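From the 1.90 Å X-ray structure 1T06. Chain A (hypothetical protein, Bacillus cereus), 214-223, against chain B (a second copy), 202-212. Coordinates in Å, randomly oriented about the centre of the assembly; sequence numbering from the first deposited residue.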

ATOM      1  N   SER A 214      -4.370  -7.363  13.994  1.00 22.62           N
ATOM      2  CA  SER A 214      -3.656  -6.547  14.976  1.00 22.11           C
ATOM      3  C   SER A 214      -2.265  -6.201  14.446  1.00 22.56           C
ATOM      4  O   SER A 214      -1.816  -5.053  14.516  1.00 22.18           O
ATOM      5  CB  SER A 214      -3.523  -7.297  16.313  1.00 23.13           C
ATOM      6  OG  SER A 214      -4.778  -7.493  16.948  1.00 23.77           O
ATOM      7  N   GLU A 215      -1.590  -7.209  13.915  1.00 21.81           N
ATOM      8  CA  GLU A 215      -0.258  -7.030  13.375  1.00 25.34           C
ATOM      9  C   GLU A 215      -0.261  -6.075  12.177  1.00 24.68           C
ATOM     10  O   GLU A 215       0.543  -5.141  12.119  1.00 24.71           O
ATOM     11  CB  GLU A 215       0.313  -8.390  12.970  1.00 29.40           C
ATOM     12  CG  GLU A 215       1.728  -8.331  12.417  1.00 37.74           C
ATOM     13  CD  GLU A 215       2.170  -9.647  11.797  1.00 42.30           C
ATOM     14  OE1 GLU A 215       3.295  -9.692  11.244  1.00 45.84           O
ATOM     15  OE2 GLU A 215       1.392 -10.630  11.861  1.00 44.49           O
ATOM     16  N   SER A 216      -1.162  -6.315  11.229  1.00 23.49           N
ATOM     17  CA  SER A 216      -1.277  -5.488  10.032  1.00 23.69           C
ATOM     18  C   SER A 216      -1.504  -4.037  10.403  1.00 23.25           C
ATOM     19  O   SER A 216      -0.871  -3.123   9.862  1.00 21.74           O
ATOM     20  CB  SER A 216      -2.452  -5.952   9.174  1.00 24.88           C
ATOM     21  OG  SER A 216      -2.320  -7.315   8.831  1.00 31.54           O
ATOM     22  N   ILE A 217      -2.436  -3.829  11.321  1.00 21.63           N
ATOM     23  CA  ILE A 217      -2.762  -2.486  11.768  1.00 21.90           C
ATOM     24  C   ILE A 217      -1.512  -1.820  12.331  1.00 22.31           C
ATOM     25  O   ILE A 217      -1.147  -0.710  11.946  1.00 21.18           O
ATOM     26  CB  ILE A 217      -3.871  -2.536  12.842  1.00 20.11           C
ATOM     27  CG1 ILE A 217      -5.182  -3.020  12.190  1.00 18.30           C
ATOM     28  CG2 ILE A 217      -4.017  -1.168  13.505  1.00 17.82           C
ATOM     29  CD1 ILE A 217      -6.302  -3.341  13.175  1.00 16.67           C
ATOM     30  N   GLN A 218      -0.847  -2.530  13.231  1.00 22.02           N
ATOM     31  CA  GLN A 218       0.350  -2.027  13.860  1.00 23.15           C
ATOM     32  C   GLN A 218       1.426  -1.654  12.831  1.00 23.24           C
ATOM     33  O   GLN A 218       2.112  -0.638  12.983  1.00 21.73           O
ATOM     34  CB  GLN A 218       0.878  -3.072  14.841  1.00 26.31           C
ATOM     35  CG  GLN A 218       1.912  -2.522  15.778  1.00 29.80           C
ATOM     36  CD  GLN A 218       1.441  -1.246  16.429  1.00 30.55           C
ATOM     37  OE1 GLN A 218       2.179  -0.252  16.480  1.00 32.93           O
ATOM     38  NE2 GLN A 218       0.204  -1.255  16.930  1.00 30.07           N
ATOM     39  N   LYS A 219       1.573  -2.470  11.791  1.00 23.19           N
ATOM     40  CA  LYS A 219       2.560  -2.188  10.753  1.00 24.82           C
ATOM     41  C   LYS A 219       2.222  -0.890  10.034  1.00 24.01           C
ATOM     42  O   LYS A 219       3.111  -0.120   9.680  1.00 24.67           O
ATOM     43  CB  LYS A 219       2.639  -3.334   9.741  1.00 26.44           C
ATOM     44  CG  LYS A 219       3.343  -4.566  10.277  1.00 33.78           C
ATOM     45  CD  LYS A 219       3.732  -5.526   9.150  1.00 38.76           C
ATOM     46  CE  LYS A 219       4.656  -6.641   9.651  1.00 40.78           C
ATOM     47  NZ  LYS A 219       5.286  -7.383   8.517  1.00 42.77           N
ATOM     48  N   GLU A 220       0.934  -0.649   9.821  1.00 23.59           N
ATOM     49  CA  GLU A 220       0.485   0.571   9.161  1.00 23.72           C
ATOM     50  C   GLU A 220       0.782   1.777  10.041  1.00 22.47           C
ATOM     51  O   GLU A 220       1.175   2.836   9.551  1.00 21.80           O
ATOM     52  CB  GLU A 220      -1.020   0.495   8.874  1.00 26.98           C
ATOM     53  CG  GLU A 220      -1.367  -0.448   7.747  1.00 31.02           C
ATOM     54  CD  GLU A 220      -0.766   0.008   6.434  1.00 36.82           C
ATOM     55  OE1 GLU A 220      -1.317   0.967   5.837  1.00 38.77           O
ATOM     56  OE2 GLU A 220       0.266  -0.581   6.015  1.00 37.94           O
ATOM     57  N   LEU A 221       0.589   1.615  11.345  1.00 20.61           N
ATOM     58  CA  LEU A 221       0.854   2.700  12.273  1.00 20.19           C
ATOM     59  C   LEU A 221       2.355   2.994  12.293  1.00 21.38           C
ATOM     60  O   LEU A 221       2.755   4.159  12.330  1.00 21.92           O
ATOM     61  CB  LEU A 221       0.343   2.341  13.671  1.00 20.66           C
ATOM     62  CG  LEU A 221      -1.175   2.113  13.788  1.00 21.20           C
ATOM     63  CD1 LEU A 221      -1.542   1.787  15.244  1.00 19.79           C
ATOM     64  CD2 LEU A 221      -1.926   3.352  13.317  1.00 19.40           C
ATOM     65  N   ASP A 222       3.181   1.947  12.243  1.00 19.58           N
ATOM     66  CA  ASP A 222       4.632   2.130  12.234  1.00 20.76           C
ATOM     67  C   ASP A 222       5.071   2.953  11.015  1.00 20.64           C
ATOM     68  O   ASP A 222       6.075   3.672  11.067  1.00 19.58           O
ATOM     69  CB  ASP A 222       5.360   0.780  12.222  1.00 22.26           C
ATOM     70  CG  ASP A 222       5.169  -0.004  13.511  1.00 25.35           C
ATOM     71  OD1 ASP A 222       4.830   0.611  14.549  1.00 26.33           O
ATOM     72  OD2 ASP A 222       5.374  -1.238  13.492  1.00 26.65           O
ATOM     73  N   ARG A 223       4.310   2.850   9.930  1.00 21.09           N
ATOM     74  CA  ARG A 223       4.600   3.586   8.698  1.00 23.03           C
ATOM     75  C   ARG A 223       4.004   4.990   8.741  1.00 23.41           C
ATOM     76  O   ARG A 223       4.145   5.764   7.788  1.00 22.89           O
ATOM     77  CB  ARG A 223       4.026   2.843   7.489  1.00 25.16           C
ATOM     78  CG  ARG A 223       4.691   1.508   7.195  1.00 29.47           C
ATOM     79  CD  ARG A 223       3.870   0.729   6.177  1.00 34.81           C
ATOM     80  NE  ARG A 223       3.858   1.365   4.859  1.00 39.56           N
ATOM     81  CZ  ARG A 223       2.944   1.126   3.918  1.00 41.05           C
ATOM     82  NH1 ARG A 223       1.955   0.269   4.150  1.00 42.03           N
ATOM     83  NH2 ARG A 223       3.028   1.729   2.737  1.00 40.60           N
TER
ATOM     84  N   LYS B 202      13.846  -4.863  16.865  1.00 41.54           N
ATOM     85  CA  LYS B 202      13.531  -4.450  18.221  1.00 46.98           C
ATOM     86  C   LYS B 202      13.163  -2.974  18.252  1.00 50.23           C
ATOM     87  O   LYS B 202      13.571  -2.194  17.387  1.00 50.26           O
ATOM     88  CB  LYS B 202      14.729  -4.680  19.142  1.00 47.42           C
ATOM     89  CG  LYS B 202      15.115  -6.128  19.324  1.00 49.55           C
ATOM     90  CD  LYS B 202      16.214  -6.258  20.357  1.00 51.00           C
ATOM     91  CE  LYS B 202      16.524  -7.710  20.647  1.00 52.62           C
ATOM     92  NZ  LYS B 202      17.517  -7.831  21.748  1.00 54.69           N
ATOM     93  N   ARG B 203      12.386  -2.598  19.257  1.00 53.95           N
ATOM     94  CA  ARG B 203      11.974  -1.217  19.432  1.00 58.14           C
ATOM     95  C   ARG B 203      11.438  -1.034  20.839  1.00 60.11           C
ATOM     96  O   ARG B 203      10.369  -1.540  21.186  1.00 61.13           O
ATOM     97  CB  ARG B 203      10.917  -0.828  18.397  1.00 58.40           C
ATOM     98  CG  ARG B 203       9.827  -1.846  18.198  1.00 59.90           C
ATOM     99  CD  ARG B 203       9.802  -2.299  16.759  1.00 61.47           C
ATOM    100  NE  ARG B 203       8.589  -3.041  16.460  1.00 64.27           N
ATOM    101  CZ  ARG B 203       7.367  -2.531  16.566  1.00 65.46           C
ATOM    102  NH1 ARG B 203       7.207  -1.276  16.963  1.00 66.68           N
ATOM    103  NH2 ARG B 203       6.306  -3.273  16.276  1.00 64.95           N
ATOM    104  N   ASP B 204      12.211  -0.316  21.646  1.00 62.38           N
ATOM    105  CA  ASP B 204      11.856  -0.047  23.033  1.00 64.25           C
ATOM    106  C   ASP B 204      10.399   0.382  23.181  1.00 64.51           C
ATOM    107  O   ASP B 204       9.791   0.943  22.254  1.00 64.04           O
ATOM    108  CB  ASP B 204      12.782   1.036  23.599  1.00 65.72           C
ATOM    109  CG  ASP B 204      14.237   0.587  23.671  1.00 67.28           C
ATOM    110  OD1 ASP B 204      15.133   1.423  23.400  1.00 66.76           O
ATOM    111  OD2 ASP B 204      14.481  -0.597  24.007  1.00 67.67           O
ATOM    112  N   ASN B 205       9.846   0.102  24.358  1.00 64.75           N
ATOM    113  CA  ASN B 205       8.465   0.446  24.682  1.00 64.43           C
ATOM    114  C   ASN B 205       7.457  -0.379  23.888  1.00 63.05           C
ATOM    115  O   ASN B 205       6.247  -0.237  24.071  1.00 63.68           O
ATOM    116  CB  ASN B 205       8.219   1.948  24.459  1.00 65.43           C
ATOM    117  CG  ASN B 205       9.058   2.824  25.387  1.00 65.81           C
ATOM    118  OD1 ASN B 205       9.060   2.629  26.603  1.00 66.28           O
ATOM    119  ND2 ASN B 205       9.767   3.795  24.814  1.00 65.30           N
ATOM    120  N   LYS B 206       7.961  -1.240  23.007  1.00 60.64           N
ATOM    121  CA  LYS B 206       7.103  -2.104  22.209  1.00 57.99           C
ATOM    122  C   LYS B 206       7.750  -3.466  21.983  1.00 56.23           C
ATOM    123  O   LYS B 206       8.965  -3.621  22.119  1.00 55.87           O
ATOM    124  CB  LYS B 206       6.774  -1.442  20.863  1.00 58.28           C
ATOM    125  CG  LYS B 206       5.707  -0.350  20.957  1.00 59.04           C
ATOM    126  CD  LYS B 206       5.180   0.111  19.583  1.00 59.40           C
ATOM    127  CE  LYS B 206       6.199   0.949  18.814  1.00 59.13           C
ATOM    128  NZ  LYS B 206       5.671   1.455  17.509  1.00 57.60           N
ATOM    129  N   LYS B 207       6.925  -4.459  21.669  1.00 54.28           N
ATOM    130  CA  LYS B 207       7.416  -5.806  21.399  1.00 52.94           C
ATOM    131  C   LYS B 207       8.089  -5.768  20.033  1.00 50.75           C
ATOM    132  O   LYS B 207       7.569  -5.148  19.098  1.00 49.93           O
ATOM    133  CB  LYS B 207       6.256  -6.814  21.380  1.00 54.22           C
ATOM    134  CG  LYS B 207       5.118  -6.460  20.424  1.00 56.22           C
ATOM    135  CD  LYS B 207       4.388  -5.181  20.857  1.00 58.45           C
ATOM    136  CE  LYS B 207       3.343  -4.743  19.834  1.00 59.12           C
ATOM    137  NZ  LYS B 207       2.755  -3.408  20.154  1.00 58.51           N
ATOM    138  N   SER B 208       9.246  -6.414  19.919  1.00 47.69           N
ATOM    139  CA  SER B 208       9.979  -6.426  18.659  1.00 44.84           C
ATOM    140  C   SER B 208       9.122  -6.934  17.500  1.00 43.42           C
ATOM    141  O   SER B 208       8.250  -7.789  17.674  1.00 42.23           O
ATOM    142  CB  SER B 208      11.251  -7.265  18.793  1.00 43.23           C
ATOM    143  OG  SER B 208      10.947  -8.552  19.281  1.00 44.69           O
ATOM    144  N   SER B 209       9.373  -6.376  16.321  1.00 41.76           N
ATOM    145  CA  SER B 209       8.649  -6.735  15.108  1.00 39.91           C
ATOM    146  C   SER B 209       9.328  -7.931  14.442  1.00 37.52           C
ATOM    147  O   SER B 209      10.552  -7.957  14.323  1.00 37.18           O
ATOM    148  CB  SER B 209       8.636  -5.527  14.157  1.00 41.21           C
ATOM    149  OG  SER B 209       8.014  -5.828  12.921  1.00 42.60           O
ATOM    150  N   LEU B 210       8.541  -8.923  14.026  1.00 35.30           N
ATOM    151  CA  LEU B 210       9.089 -10.112  13.370  1.00 32.42           C
ATOM    152  C   LEU B 210       8.716 -10.138  11.894  1.00 30.86           C
ATOM    153  O   LEU B 210       7.655 -10.637  11.511  1.00 31.98           O
ATOM    154  CB  LEU B 210       8.600 -11.383  14.063  1.00 31.09           C
ATOM    155  CG  LEU B 210       9.025 -11.511  15.529  1.00 31.67           C
ATOM    156  CD1 LEU B 210       8.612 -12.870  16.070  1.00 30.85           C
ATOM    157  CD2 LEU B 210      10.535 -11.336  15.640  1.00 31.55           C
ATOM    158  N   LEU B 211       9.612  -9.596  11.076  1.00 28.61           N
ATOM    159  CA  LEU B 211       9.424  -9.505   9.631  1.00 26.39           C
ATOM    160  C   LEU B 211       9.667 -10.810   8.869  1.00 25.12           C
ATOM    161  O   LEU B 211      10.640 -11.520   9.123  1.00 25.38           O
ATOM    162  CB  LEU B 211      10.344  -8.415   9.079  1.00 25.13           C
ATOM    163  CG  LEU B 211      10.136  -7.023   9.685  1.00 24.97           C
ATOM    164  CD1 LEU B 211      11.196  -6.069   9.156  1.00 23.94           C
ATOM    165  CD2 LEU B 211       8.730  -6.523   9.344  1.00 24.51           C
ATOM    166  N   ASN B 212       8.779 -11.110   7.924  1.00 23.45           N
ATOM    167  CA  ASN B 212       8.890 -12.315   7.105  1.00 22.47           C
ATOM    168  C   ASN B 212       8.807 -11.921   5.630  1.00 22.24           C
ATOM    169  O   ASN B 212       7.738 -11.991   5.021  1.00 20.82           O
ATOM    170  CB  ASN B 212       7.758 -13.289   7.432  1.00 20.77           C
ATOM    171  CG  ASN B 212       7.949 -14.639   6.782  1.00 21.71           C
ATOM    172  OD1 ASN B 212       8.510 -14.747   5.690  1.00 23.09           O
ATOM    173  ND2 ASN B 212       7.470 -15.681   7.443  1.00 22.07           N
TER
HETATM  174  O   HOH W   1       5.422 -10.666   9.998  1.00 46.33           O

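The contact is a small, largely polar one, in which the last turns of a helix in chain A meet a strand and its preceding turn in chain B through side-chain tips, with one acid paired to two bases and a water bridging the far end. The helix 214-222 runs nearly perpendicular to the chain B strand, at 101°, and their axes come no closer than 11.0 Å; the contact is made mostly by side chains reaching across. The two stretches together bury 264 Å², with the largest covered areas on Q218(A), K219(A) and D222(A), at 44, 44 and 40 Å².

D222(A), on the final turn of the helix, is the centre of charge. Its CA-to-CB bond points toward chain B, and its carboxylate receives a weak hydrogen bond within a salt bridge, K206(B) NZ lying 3.2 Å from D222(A) OD1. The other oxygen, D222(A) OD2, lies 3.6 Å from R203(B) NH2, over one face of the guanidinium; no N-H points at it, and this second salt bridge rests on charge alone. R203(B) and K206(B) begin and end a type II turn, closed by a 3.0 Å hydrogen bond from K206(B) N to R203(B) O, which brings both bases to the same acid. R203(B) NH1 and K206(B) NZ sit 3.2 Å apart as two donors, a closeness that the shared negative charge helps to offset. R203(B) is poorly ordered, so its distances are best read with caution.

One helical turn earlier, Q218(A) also points toward chain B, and Q218(A) CG lies 4.5 Å from R203(B) NH2, near the guanidinium plane. K219(A) leaves the helix sideways, but lysine's long chain suits this place, carrying K219(A) NZ to 3.6 Å from L211(B) CD2, a packing contact rather than a polar bond. Beyond it, E215(A) OE1 and L210(B) O, 4.5 Å apart, are both acceptors; water 1 supplies the hydrogens, donating to each at 2.7 Å.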